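Local coordinates for leucine aminopeptidase 2 (Saccharomyces cerevisiae, PDB 2XQ0), which cleaves di- and tripeptides as a zinc-dependent aminopeptidase of the M1 family and has a low epoxide hydrolase activity in vitro, at residues Thr327-Arg332 / His399-Leu404; Glu452-Leu455 / Met460-Arg463; Gln510-Leu515 / Val560-Lys565. One frame throughout, in Å; residues are numbered along the deposited sequence.

Contact 1: residues Thr327-Arg332 / His399-Leu404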
ATOM      1  N   THR A 327       2.618  -2.596  10.445  1.00 15.25           N
ATOM      2  CA  THR A 327       3.006  -1.314   9.828  1.00 16.00           C
ATOM      3  C   THR A 327       2.133  -0.155  10.311  1.00 13.60           C
ATOM      4  O   THR A 327       2.649   0.891  10.673  1.00 16.96           O
ATOM      5  CB  THR A 327       3.007  -1.386   8.293  1.00 16.37           C
ATOM      6  OG1 THR A 327       3.930  -2.410   7.886  1.00 21.91           O
ATOM      7  CG2 THR A 327       3.401  -0.027   7.658  1.00 14.06           C
ATOM      8  N   VAL A 328       0.817  -0.345  10.318  1.00 18.10           N
ATOM      9  CA  VAL A 328      -0.094   0.710  10.732  1.00 14.92           C
ATOM     10  C   VAL A 328       0.166   1.013  12.212  1.00 22.09           C
ATOM     11  O   VAL A 328       0.168   2.177  12.626  1.00 19.40           O
ATOM     12  CB  VAL A 328      -1.599   0.326  10.478  1.00 19.02           C
ATOM     13  CG1 VAL A 328      -2.545   1.392  11.066  1.00 15.90           C
ATOM     14  CG2 VAL A 328      -1.891   0.173   8.966  1.00 16.58           C
ATOM     15  N   TYR A 329       0.400  -0.041  12.999  1.00 15.49           N
ATOM     16  CA  TYR A 329       0.739   0.118  14.419  1.00 17.19           C
ATOM     17  C   TYR A 329       2.021   0.934  14.576  1.00 22.57           C
ATOM     18  O   TYR A 329       2.058   1.974  15.271  1.00 18.37           O
ATOM     19  CB  TYR A 329       0.834  -1.246  15.156  1.00 24.16           C
ATOM     20  CG  TYR A 329       1.284  -1.059  16.590  1.00 24.09           C
ATOM     21  CD1 TYR A 329       0.383  -0.682  17.581  1.00 23.43           C
ATOM     22  CD2 TYR A 329       2.619  -1.187  16.932  1.00 16.80           C
ATOM     23  CE1 TYR A 329       0.802  -0.462  18.883  1.00 20.64           C
ATOM     24  CE2 TYR A 329       3.040  -0.963  18.205  1.00 17.04           C
ATOM     25  CZ  TYR A 329       2.132  -0.592  19.176  1.00 21.10           C
ATOM     26  OH  TYR A 329       2.564  -0.366  20.454  1.00 26.07           O
ATOM     27  N   LEU A 330       3.074   0.493  13.903  1.00 16.21           N
ATOM     28  CA  LEU A 330       4.348   1.205  13.972  1.00 18.46           C
ATOM     29  C   LEU A 330       4.286   2.656  13.462  1.00 18.38           C
ATOM     30  O   LEU A 330       4.816   3.549  14.093  1.00 21.10           O
ATOM     31  CB  LEU A 330       5.447   0.423  13.247  1.00 15.83           C
ATOM     32  CG  LEU A 330       5.795  -0.904  13.931  1.00 27.03           C
ATOM     33  CD1 LEU A 330       6.725  -1.753  13.045  1.00 28.02           C
ATOM     34  CD2 LEU A 330       6.403  -0.667  15.328  1.00 22.98           C
ATOM     35  N   GLU A 331       3.629   2.869  12.326  1.00 17.18           N
ATOM     36  CA  GLU A 331       3.397   4.192  11.747  1.00 17.71           C
ATOM     37  C   GLU A 331       2.794   5.129  12.791  1.00 17.79           C
ATOM     38  O   GLU A 331       3.262   6.250  12.989  1.00 17.52           O
ATOM     39  CB  GLU A 331       2.416   4.050  10.574  1.00 27.36           C
ATOM     40  CG  GLU A 331       1.875   5.351   9.967  1.00 27.81           C
ATOM     41  CD  GLU A 331       0.710   5.090   8.999  1.00 41.89           C
ATOM     42  OE1 GLU A 331       0.338   3.903   8.773  1.00 32.72           O
ATOM     43  OE2 GLU A 331       0.163   6.081   8.464  1.00 43.22           O
ATOM     44  N   ARG A 332       1.742   4.660  13.456  1.00 17.03           N
ATOM     45  CA  ARG A 332       1.069   5.448  14.473  1.00 19.00           C
ATOM     46  C   ARG A 332       1.926   5.664  15.729  1.00 19.64           C
ATOM     47  O   ARG A 332       1.809   6.696  16.365  1.00 24.44           O
ATOM     48  CB  ARG A 332      -0.327   4.920  14.768  1.00 17.74           C
ATOM     49  CG  ARG A 332      -1.253   5.119  13.564  1.00 15.86           C
ATOM     50  CD  ARG A 332      -2.636   4.593  13.778  1.00 20.34           C
ATOM     51  NE  ARG A 332      -3.411   4.814  12.565  1.00 19.49           N
ATOM     52  CZ  ARG A 332      -4.422   4.053  12.162  1.00 21.07           C
ATOM     53  NH1 ARG A 332      -4.801   2.998  12.879  1.00 19.82           N
ATOM     54  NH2 ARG A 332      -5.036   4.340  11.030  1.00 19.54           N
ATOM     55  N   HIS A 399      -4.573  -3.281  21.355  1.00 26.75           N
ATOM     56  CA  HIS A 399      -5.181  -3.976  22.489  1.00 30.06           C
ATOM     57  C   HIS A 399      -4.110  -4.664  23.333  1.00 29.63           C
ATOM     58  O   HIS A 399      -4.096  -4.551  24.559  1.00 28.32           O
ATOM     59  CB  HIS A 399      -6.196  -5.006  21.986  1.00 26.54           C
ATOM     60  CG  HIS A 399      -6.878  -5.771  23.080  1.00 28.73           C
ATOM     61  ND1 HIS A 399      -7.643  -5.159  24.048  1.00 32.48           N
ATOM     62  CD2 HIS A 399      -6.910  -7.093  23.355  1.00 36.48           C
ATOM     63  CE1 HIS A 399      -8.113  -6.074  24.877  1.00 33.42           C
ATOM     64  NE2 HIS A 399      -7.684  -7.257  24.479  1.00 34.90           N
ATOM     65  N   LEU A 400      -3.201  -5.357  22.657  1.00 22.16           N
ATOM     66  CA  LEU A 400      -2.095  -6.047  23.304  1.00 27.52           C
ATOM     67  C   LEU A 400      -1.175  -5.070  24.033  1.00 27.30           C
ATOM     68  O   LEU A 400      -0.782  -5.312  25.170  1.00 31.16           O
ATOM     69  CB  LEU A 400      -1.304  -6.848  22.265  1.00 24.71           C
ATOM     70  CG  LEU A 400      -2.036  -8.085  21.729  1.00 25.31           C
ATOM     71  CD1 LEU A 400      -1.192  -8.833  20.687  1.00 22.44           C
ATOM     72  CD2 LEU A 400      -2.454  -9.023  22.860  1.00 34.25           C
ATOM     73  N   GLU A 401      -0.817  -3.977  23.360  1.00 25.40           N
ATOM     74  CA  GLU A 401      -0.070  -2.895  23.993  1.00 25.22           C
ATOM     75  C   GLU A 401      -0.722  -2.511  25.320  1.00 27.27           C
ATOM     76  O   GLU A 401      -0.058  -2.403  26.345  1.00 27.44           O
ATOM     77  CB  GLU A 401      -0.040  -1.666  23.069  1.00 24.88           C
ATOM     78  CG  GLU A 401       0.680  -0.463  23.647  1.00 27.33           C
ATOM     79  CD  GLU A 401       0.465   0.818  22.844  1.00 39.67           C
ATOM     80  OE1 GLU A 401       0.783   0.841  21.624  1.00 30.35           O
ATOM     81  OE2 GLU A 401      -0.003   1.817  23.449  1.00 33.00           O
ATOM     82  N   THR A 402      -2.029  -2.287  25.281  1.00 30.57           N
ATOM     83  CA  THR A 402      -2.779  -1.834  26.451  1.00 32.76           C
ATOM     84  C   THR A 402      -2.782  -2.842  27.598  1.00 36.88           C
ATOM     85  O   THR A 402      -2.365  -2.530  28.723  1.00 35.42           O
ATOM     86  CB  THR A 402      -4.241  -1.545  26.077  1.00 33.56           C
ATOM     87  OG1 THR A 402      -4.288  -0.533  25.067  1.00 39.12           O
ATOM     88  CG2 THR A 402      -5.020  -1.087  27.294  1.00 37.37           C
ATOM     89  N   ILE A 403      -3.253  -4.052  27.321  1.00 35.10           N
ATOM     90  CA  ILE A 403      -3.445  -5.037  28.381  1.00 34.61           C
ATOM     91  C   ILE A 403      -2.128  -5.546  28.952  1.00 35.50           C
ATOM     92  O   ILE A 403      -2.085  -6.063  30.067  1.00 39.99           O
ATOM     93  CB  ILE A 403      -4.283  -6.232  27.904  1.00 32.03           C
ATOM     94  CG1 ILE A 403      -3.454  -7.143  26.995  1.00 29.56           C
ATOM     95  CG2 ILE A 403      -5.538  -5.750  27.200  1.00 32.91           C
ATOM     96  CD1 ILE A 403      -4.267  -8.274  26.389  1.00 29.59           C
ATOM     97  N   LEU A 404      -1.051  -5.397  28.193  1.00 34.48           N
ATOM     98  CA  LEU A 404       0.256  -5.854  28.654  1.00 37.35           C
ATOM     99  C   LEU A 404       0.997  -4.811  29.486  1.00 36.31           C
ATOM    100  O   LEU A 404       2.087  -5.081  30.000  1.00 41.93           O
ATOM    101  CB  LEU A 404       1.120  -6.292  27.473  1.00 33.02           C
ATOM    102  CG  LEU A 404       0.734  -7.656  26.898  1.00 31.58           C
ATOM    103  CD1 LEU A 404       1.159  -7.764  25.445  1.00 28.12           C
ATOM    104  CD2 LEU A 404       1.333  -8.778  27.735  1.00 37.52           C
TER
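The Y329 ring meets E401 at its edge: E401 OE1 lies in the ring plane, beside the hydroxyl and the neighbouring ring carbon. The carboxylate is turned 68° out of that plane. L397 and I414, from helices 388-403 and 407-420, also touch this buried tyrosine. The phenol donates to the acid, with Y329 OH and E401 OE1 only 2.4 Å apart. A hydrogen bond this short may partly reflect coordinate error. OE1 sits on the CE1 side of the hydroxyl, and Y329 CE1 is 3.0 Å from E401 OE1. Both side chains have CG anti to the backbone N, Y329 at 176° and E401 at 178°, and this sends each out from its helix, the CA atoms of Y329 and E401 being 10.1 Å apart. Each end has a second partner. Y329 OH is also hydrogen-bonded to R333 NH1, and E401 OE2 forms a salt bridge with R344. R344 probably helps keep the buried glutamate ionised. A phenylalanine here would probably leave E401 OE1 without the phenol as donor and R333 without this acceptor. The pair joins helices 321-339 and 388-403, which carry the zinc ligand E324 and the proton donor Y390. From the first of these, E331 also bonds zinc-binding H301. This is the helical part of the thermolysin-like catalytic domain of M1 aminopeptidases, with its HExxH zinc site.

Contact 2: residues Glu452-Leu455 / Met460-Arg463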
ATOM      1  N   GLU A 452      -9.895 -16.176  19.419  1.00 37.89           N
ATOM      2  CA  GLU A 452     -10.822 -16.703  18.425  1.00 41.04           C
ATOM      3  C   GLU A 452     -11.586 -15.597  17.721  1.00 35.66           C
ATOM      4  O   GLU A 452     -11.784 -15.642  16.509  1.00 38.03           O
ATOM      5  CB  GLU A 452     -11.813 -17.669  19.090  1.00 50.08           C
ATOM      6  CG  GLU A 452     -11.488 -19.134  18.880  1.00 64.62           C
ATOM      7  CD  GLU A 452     -11.803 -19.589  17.473  1.00 70.83           C
ATOM      8  OE1 GLU A 452     -12.526 -18.860  16.767  1.00 72.07           O
ATOM      9  OE2 GLU A 452     -11.332 -20.671  17.071  1.00 77.81           O
ATOM     10  N   THR A 453     -12.020 -14.603  18.485  1.00 36.71           N
ATOM     11  CA  THR A 453     -12.770 -13.499  17.914  1.00 38.08           C
ATOM     12  C   THR A 453     -11.847 -12.604  17.095  1.00 39.27           C
ATOM     13  O   THR A 453     -12.163 -12.249  15.959  1.00 35.81           O
ATOM     14  CB  THR A 453     -13.490 -12.686  19.004  1.00 41.96           C
ATOM     15  OG1 THR A 453     -14.517 -13.494  19.580  1.00 45.26           O
ATOM     16  CG2 THR A 453     -14.125 -11.442  18.420  1.00 42.69           C
ATOM     17  N   TRP A 454     -10.700 -12.259  17.670  1.00 33.62           N
ATOM     18  CA  TRP A 454      -9.758 -11.379  16.996  1.00 32.33           C
ATOM     19  C   TRP A 454      -9.242 -11.977  15.689  1.00 30.70           C
ATOM     20  O   TRP A 454      -9.251 -11.318  14.657  1.00 27.72           O
ATOM     21  CB  TRP A 454      -8.579 -11.038  17.909  1.00 29.64           C
ATOM     22  CG  TRP A 454      -8.882  -9.962  18.911  1.00 32.58           C
ATOM     23  CD1 TRP A 454      -9.126 -10.129  20.243  1.00 34.77           C
ATOM     24  CD2 TRP A 454      -8.974  -8.553  18.658  1.00 31.44           C
ATOM     25  NE1 TRP A 454      -9.358  -8.911  20.837  1.00 35.58           N
ATOM     26  CE2 TRP A 454      -9.263  -7.927  19.887  1.00 31.59           C
ATOM     27  CE3 TRP A 454      -8.823  -7.760  17.515  1.00 27.58           C
ATOM     28  CZ2 TRP A 454      -9.416  -6.549  20.005  1.00 29.79           C
ATOM     29  CZ3 TRP A 454      -8.968  -6.398  17.633  1.00 32.08           C
ATOM     30  CH2 TRP A 454      -9.268  -5.803  18.869  1.00 36.15           C
ATOM     31  N   LEU A 455      -8.785 -13.224  15.734  1.00 24.60           N
ATOM     32  CA  LEU A 455      -8.149 -13.813  14.564  1.00 27.19           C
ATOM     33  C   LEU A 455      -9.101 -14.396  13.505  1.00 30.24           C
ATOM     34  O   LEU A 455      -8.842 -14.276  12.300  1.00 25.80           O
ATOM     35  CB  LEU A 455      -7.109 -14.846  14.990  1.00 30.30           C
ATOM     36  CG  LEU A 455      -5.946 -14.320  15.829  1.00 26.97           C
ATOM     37  CD1 LEU A 455      -4.967 -15.440  16.109  1.00 32.29           C
ATOM     38  CD2 LEU A 455      -5.234 -13.163  15.148  1.00 31.26           C
ATOM     39  N   MET A 460     -16.579  -5.973  12.976  1.00 32.36           N
ATOM     40  CA  MET A 460     -15.764  -5.029  13.745  1.00 33.69           C
ATOM     41  C   MET A 460     -15.301  -5.665  15.040  1.00 29.14           C
ATOM     42  O   MET A 460     -16.065  -6.343  15.702  1.00 27.61           O
ATOM     43  CB  MET A 460     -16.559  -3.765  14.081  1.00 30.82           C
ATOM     44  CG  MET A 460     -17.095  -3.043  12.879  1.00 32.27           C
ATOM     45  SD  MET A 460     -15.754  -2.315  11.930  1.00 27.37           S
ATOM     46  CE  MET A 460     -15.255  -0.967  13.005  1.00 24.80           C
ATOM     47  N   PRO A 461     -14.039  -5.441  15.414  1.00 28.62           N
ATOM     48  CA  PRO A 461     -13.662  -5.940  16.729  1.00 30.56           C
ATOM     49  C   PRO A 461     -14.240  -5.033  17.817  1.00 30.43           C
ATOM     50  O   PRO A 461     -14.877  -4.034  17.506  1.00 28.93           O
ATOM     51  CB  PRO A 461     -12.146  -5.828  16.697  1.00 27.20           C
ATOM     52  CG  PRO A 461     -11.879  -4.664  15.810  1.00 25.77           C
ATOM     53  CD  PRO A 461     -13.004  -4.575  14.832  1.00 26.94           C
ATOM     54  N   PRO A 462     -14.006  -5.366  19.092  1.00 31.06           N
ATOM     55  CA  PRO A 462     -14.470  -4.468  20.146  1.00 26.86           C
ATOM     56  C   PRO A 462     -13.833  -3.086  19.998  1.00 24.30           C
ATOM     57  O   PRO A 462     -12.648  -3.000  19.670  1.00 24.34           O
ATOM     58  CB  PRO A 462     -13.967  -5.150  21.426  1.00 31.13           C
ATOM     59  CG  PRO A 462     -13.875  -6.578  21.084  1.00 30.11           C
ATOM     60  CD  PRO A 462     -13.411  -6.597  19.636  1.00 28.75           C
ATOM     61  N   ARG A 463     -14.591  -2.032  20.284  1.00 25.01           N
ATOM     62  CA  ARG A 463     -14.120  -0.668  20.029  1.00 30.42           C
ATOM     63  C   ARG A 463     -13.294  -0.099  21.173  1.00 31.18           C
ATOM     64  O   ARG A 463     -13.743  -0.043  22.322  1.00 29.25           O
ATOM     65  CB  ARG A 463     -15.292   0.273  19.738  1.00 30.79           C
ATOM     66  CG  ARG A 463     -14.833   1.688  19.365  1.00 28.10           C
ATOM     67  CD  ARG A 463     -16.025   2.518  18.938  1.00 24.62           C
ATOM     68  NE  ARG A 463     -16.893   2.792  20.073  1.00 25.64           N
ATOM     69  CZ  ARG A 463     -18.126   3.279  19.969  1.00 36.40           C
ATOM     70  NH1 ARG A 463     -18.651   3.502  18.774  1.00 35.57           N
ATOM     71  NH2 ARG A 463     -18.840   3.518  21.064  1.00 39.15           N
TER
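W454 lays the six-membered part of its indole against two successive prolines, P461 and P462. The closest approach is W454 CZ3 to P461 CB, at 3.4 Å. W454 CH2 follows at 3.6 Å from P461 CB. P461 comes in obliquely, and its side chain crosses the indole at about a right angle. P461 CG is next in line, 3.8 Å from W454 CZ3. P462 is placed differently. Its CD lies over one face of the indole, shifted toward the rim, 4.0 Å from W454 CZ2. The contact is purely apolar, and 154 Å² is buried between the segments. W454 holds CG beside the backbone N, with chi1 at -80°, and this turns the six-membered ring to the prolines. The tryptophan sits on the short helix 451-456, and only four residues separate the two segments. The loop 460-463 is extended at both prolines, with P462 near polyproline II. It leads from the catalytic domain to helix 469-484, consistent with the proline-rich linker known in leukotriene A4 hydrolases. On the other side of the indole plane the H399 ring meets it, the two planes about 25° apart. N395 and L396 of helix 388-403 touch W454 as well. Just before the prolines, M460 packs on W352, Q356 and I359 of helix 341-360. T453 OG1 is hydrogen-bonded to D450 OD2, near the start of the tryptophan's helix.

Contact 3: residues Gln510-Leu515 / Val560-Lys565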
ATOM      1  N   GLN A 510      -7.988  17.188   9.646  1.00 22.01           N
ATOM      2  CA  GLN A 510      -9.184  17.670  10.300  1.00 24.38           C
ATOM      3  C   GLN A 510     -10.172  18.192   9.266  1.00 27.85           C
ATOM      4  O   GLN A 510     -11.380  17.940   9.383  1.00 24.28           O
ATOM      5  CB  GLN A 510      -8.833  18.729  11.352  1.00 26.86           C
ATOM      6  CG  GLN A 510      -8.171  18.136  12.586  1.00 22.56           C
ATOM      7  CD  GLN A 510      -7.678  19.189  13.539  1.00 25.34           C
ATOM      8  OE1 GLN A 510      -7.013  20.135  13.131  1.00 32.07           O
ATOM      9  NE2 GLN A 510      -8.016  19.046  14.809  1.00 27.47           N
ATOM     10  N   LEU A 511      -9.664  18.900   8.253  1.00 27.15           N
ATOM     11  CA  LEU A 511     -10.503  19.329   7.132  1.00 32.58           C
ATOM     12  C   LEU A 511     -11.134  18.136   6.423  1.00 28.48           C
ATOM     13  O   LEU A 511     -12.330  18.141   6.114  1.00 29.53           O
ATOM     14  CB  LEU A 511      -9.699  20.166   6.126  1.00 35.25           C
ATOM     15  CG  LEU A 511      -9.305  21.573   6.578  1.00 46.04           C
ATOM     16  CD1 LEU A 511      -8.331  22.214   5.599  1.00 49.59           C
ATOM     17  CD2 LEU A 511     -10.539  22.449   6.755  1.00 41.55           C
ATOM     18  N   VAL A 512     -10.328  17.112   6.152  1.00 27.22           N
ATOM     19  CA  VAL A 512     -10.836  15.896   5.545  1.00 27.83           C
ATOM     20  C   VAL A 512     -11.944  15.261   6.392  1.00 28.29           C
ATOM     21  O   VAL A 512     -13.025  14.942   5.874  1.00 33.40           O
ATOM     22  CB  VAL A 512      -9.693  14.907   5.262  1.00 33.94           C
ATOM     23  CG1 VAL A 512     -10.238  13.549   4.900  1.00 37.28           C
ATOM     24  CG2 VAL A 512      -8.809  15.457   4.136  1.00 29.35           C
ATOM     25  N   LEU A 513     -11.684  15.091   7.686  1.00 24.71           N
ATOM     26  CA  LEU A 513     -12.692  14.566   8.605  1.00 27.62           C
ATOM     27  C   LEU A 513     -13.933  15.459   8.652  1.00 31.20           C
ATOM     28  O   LEU A 513     -15.062  14.969   8.643  1.00 38.11           O
ATOM     29  CB  LEU A 513     -12.128  14.390  10.019  1.00 32.07           C
ATOM     30  CG  LEU A 513     -13.143  13.852  11.054  1.00 33.38           C
ATOM     31  CD1 LEU A 513     -13.622  12.449  10.708  1.00 34.96           C
ATOM     32  CD2 LEU A 513     -12.554  13.858  12.432  1.00 32.13           C
ATOM     33  N   PHE A 514     -13.731  16.772   8.717  1.00 33.35           N
ATOM     34  CA  PHE A 514     -14.861  17.713   8.671  1.00 24.47           C
ATOM     35  C   PHE A 514     -15.766  17.517   7.451  1.00 37.54           C
ATOM     36  O   PHE A 514     -16.978  17.319   7.597  1.00 38.68           O
ATOM     37  CB  PHE A 514     -14.354  19.155   8.729  1.00 28.30           C
ATOM     38  CG  PHE A 514     -15.436  20.184   8.554  1.00 35.91           C
ATOM     39  CD1 PHE A 514     -16.468  20.292   9.479  1.00 29.77           C
ATOM     40  CD2 PHE A 514     -15.418  21.054   7.475  1.00 38.83           C
ATOM     41  CE1 PHE A 514     -17.463  21.241   9.330  1.00 36.41           C
ATOM     42  CE2 PHE A 514     -16.412  22.006   7.315  1.00 41.14           C
ATOM     43  CZ  PHE A 514     -17.437  22.100   8.246  1.00 39.86           C
ATOM     44  N   LEU A 515     -15.177  17.582   6.255  1.00 31.66           N
ATOM     45  CA  LEU A 515     -15.915  17.427   4.993  1.00 37.60           C
ATOM     46  C   LEU A 515     -16.554  16.052   4.905  1.00 45.23           C
ATOM     47  O   LEU A 515     -17.651  15.901   4.372  1.00 54.62           O
ATOM     48  CB  LEU A 515     -15.002  17.647   3.779  1.00 36.11           C
ATOM     49  CG  LEU A 515     -14.460  19.071   3.577  1.00 41.33           C
ATOM     50  CD1 LEU A 515     -13.272  19.075   2.635  1.00 33.99           C
ATOM     51  CD2 LEU A 515     -15.557  20.000   3.078  1.00 46.59           C
ATOM     52  N   VAL A 560      -8.995  18.578  -1.429  1.00 39.86           N
ATOM     53  CA  VAL A 560      -9.621  18.895  -2.703  1.00 45.51           C
ATOM     54  C   VAL A 560     -10.640  17.820  -3.078  1.00 41.02           C
ATOM     55  O   VAL A 560     -11.734  18.137  -3.541  1.00 45.07           O
ATOM     56  CB  VAL A 560      -8.574  19.061  -3.821  1.00 42.60           C
ATOM     57  CG1 VAL A 560      -9.236  18.992  -5.187  1.00 39.89           C
ATOM     58  CG2 VAL A 560      -7.811  20.372  -3.637  1.00 43.80           C
ATOM     59  N   PHE A 561     -10.294  16.556  -2.849  1.00 41.85           N
ATOM     60  CA  PHE A 561     -11.202  15.464  -3.179  1.00 38.80           C
ATOM     61  C   PHE A 561     -12.473  15.555  -2.368  1.00 37.41           C
ATOM     62  O   PHE A 561     -13.563  15.427  -2.913  1.00 38.52           O
ATOM     63  CB  PHE A 561     -10.571  14.096  -2.944  1.00 39.55           C
ATOM     64  CG  PHE A 561     -11.554  12.964  -3.060  1.00 40.99           C
ATOM     65  CD1 PHE A 561     -11.815  12.382  -4.289  1.00 41.12           C
ATOM     66  CD2 PHE A 561     -12.245  12.508  -1.949  1.00 51.06           C
ATOM     67  CE1 PHE A 561     -12.734  11.353  -4.409  1.00 45.40           C
ATOM     68  CE2 PHE A 561     -13.164  11.479  -2.057  1.00 55.57           C
ATOM     69  CZ  PHE A 561     -13.409  10.898  -3.295  1.00 49.68           C
ATOM     70  N   LYS A 562     -12.325  15.758  -1.057  1.00 42.14           N
ATOM     71  CA  LYS A 562     -13.463  15.911  -0.163  1.00 41.05           C
ATOM     72  C   LYS A 562     -14.326  17.099  -0.566  1.00 41.30           C
ATOM     73  O   LYS A 562     -15.551  17.011  -0.564  1.00 43.87           O
ATOM     74  CB  LYS A 562     -12.984  16.085   1.273  1.00 45.35           C
ATOM     75  CG  LYS A 562     -12.332  14.846   1.840  1.00 48.52           C
ATOM     76  CD  LYS A 562     -13.333  13.717   1.912  1.00 46.33           C
ATOM     77  CE  LYS A 562     -12.684  12.461   2.446  1.00 44.21           C
ATOM     78  NZ  LYS A 562     -13.611  11.316   2.422  1.00 46.94           N
ATOM     79  N   MET A 563     -13.679  18.211  -0.905  1.00 43.07           N
ATOM     80  CA  MET A 563     -14.391  19.392  -1.396  1.00 48.29           C
ATOM     81  C   MET A 563     -15.259  19.021  -2.581  1.00 46.58           C
ATOM     82  O   MET A 563     -16.425  19.379  -2.644  1.00 41.55           O
ATOM     83  CB  MET A 563     -13.416  20.497  -1.821  1.00 56.52           C
ATOM     84  CG  MET A 563     -14.089  21.616  -2.617  1.00 65.12           C
ATOM     85  SD  MET A 563     -12.954  22.677  -3.528  1.00 56.59           S
ATOM     86  CE  MET A 563     -12.268  21.525  -4.709  1.00 50.76           C
ATOM     87  N   PHE A 564     -14.684  18.298  -3.532  1.00 49.08           N
ATOM     88  CA  PHE A 564     -15.469  17.850  -4.677  1.00 53.75           C
ATOM     89  C   PHE A 564     -16.641  16.974  -4.238  1.00 52.82           C
ATOM     90  O   PHE A 564     -17.770  17.153  -4.709  1.00 50.90           O
ATOM     91  CB  PHE A 564     -14.585  17.130  -5.689  1.00 54.19           C
ATOM     92  CG  PHE A 564     -13.895  18.055  -6.645  1.00 56.28           C
ATOM     93  CD1 PHE A 564     -14.633  18.889  -7.470  1.00 65.53           C
ATOM     94  CD2 PHE A 564     -12.519  18.083  -6.735  1.00 47.32           C
ATOM     95  CE1 PHE A 564     -14.005  19.739  -8.359  1.00 64.52           C
ATOM     96  CE2 PHE A 564     -11.886  18.932  -7.633  1.00 46.93           C
ATOM     97  CZ  PHE A 564     -12.625  19.756  -8.440  1.00 56.24           C
ATOM     98  N   LYS A 565     -16.377  16.051  -3.315  1.00 49.95           N
ATOM     99  CA  LYS A 565     -17.407  15.139  -2.834  1.00 54.69           C
ATOM    100  C   LYS A 565     -18.525  15.885  -2.100  1.00 55.04           C
ATOM    101  O   LYS A 565     -19.712  15.612  -2.308  1.00 58.21           O
ATOM    102  CB  LYS A 565     -16.793  14.062  -1.941  1.00 53.68           C
ATOM    103  CG  LYS A 565     -17.776  13.003  -1.475  1.00 51.09           C
ATOM    104  CD  LYS A 565     -17.128  12.101  -0.439  1.00 49.03           C
ATOM    105  CE  LYS A 565     -18.037  10.961  -0.046  1.00 53.55           C
ATOM    106  NZ  LYS A 565     -17.470  10.142   1.063  1.00 52.96           N
TER
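K562 lies across L515 and V512, between two near-parallel helices of the all-helical C-terminal domain, which in leukotriene A4 hydrolases is an alpha-alpha superhelix. The axes of 510-515 and 560-565 run 9.2 Å apart at an angle of 15°. K562 starts with CG beside the backbone N, then bends about CB-CG, with chi2 at -63°. Beyond the bend it is extended, and this folds the aliphatic chain over V512. K562 CE ends 3.6 Å from V512 CG1, the two side chains crossing at about a right angle. V512 offers the methyl that is anti to its own N, and K562 CG is 3.9 Å from the same V512 CG1. L515 presses on the root of the lysine. Its chi1 sets CG beside the backbone N, and chi2 (163°) then carries CD1 to K562, while L515 CB lies 3.6 Å from K562 CB. The contact uses the lysine's aliphatic part; its NZ makes a long, weak ion pair with E516, as does K565 NZ. V559 also touches both V512 and L515. The tightest point is L515 CD1 to K562 CB at 3.3 Å, closer than usual for two carbons, with M563 N 3.7 Å from the same L515 CD1.

Contacts 1 and 2 are neighbours, with centres 15 Å apart. Helix 388-403 supplies one side of contact 1 and is packed on by W454 of contact 2. The side chain of H399, in contact 1, touches W454. Contact 3 stands apart, 28 Å and 30 Å from their centres, in the C-terminal helical domain. The chemistry follows the place. Contact 1 is fully buried and polar, a phenol donating to a glutamate carboxylate between catalytic-domain helices near the zinc. Contact 2 is apolar, an indole against prolines where the chain leaves that domain; W454 and P461 are buried, P462 exposed. Contact 3 is partly buried, aliphatic packing between two helices with a lysine end, away from the annotated sites.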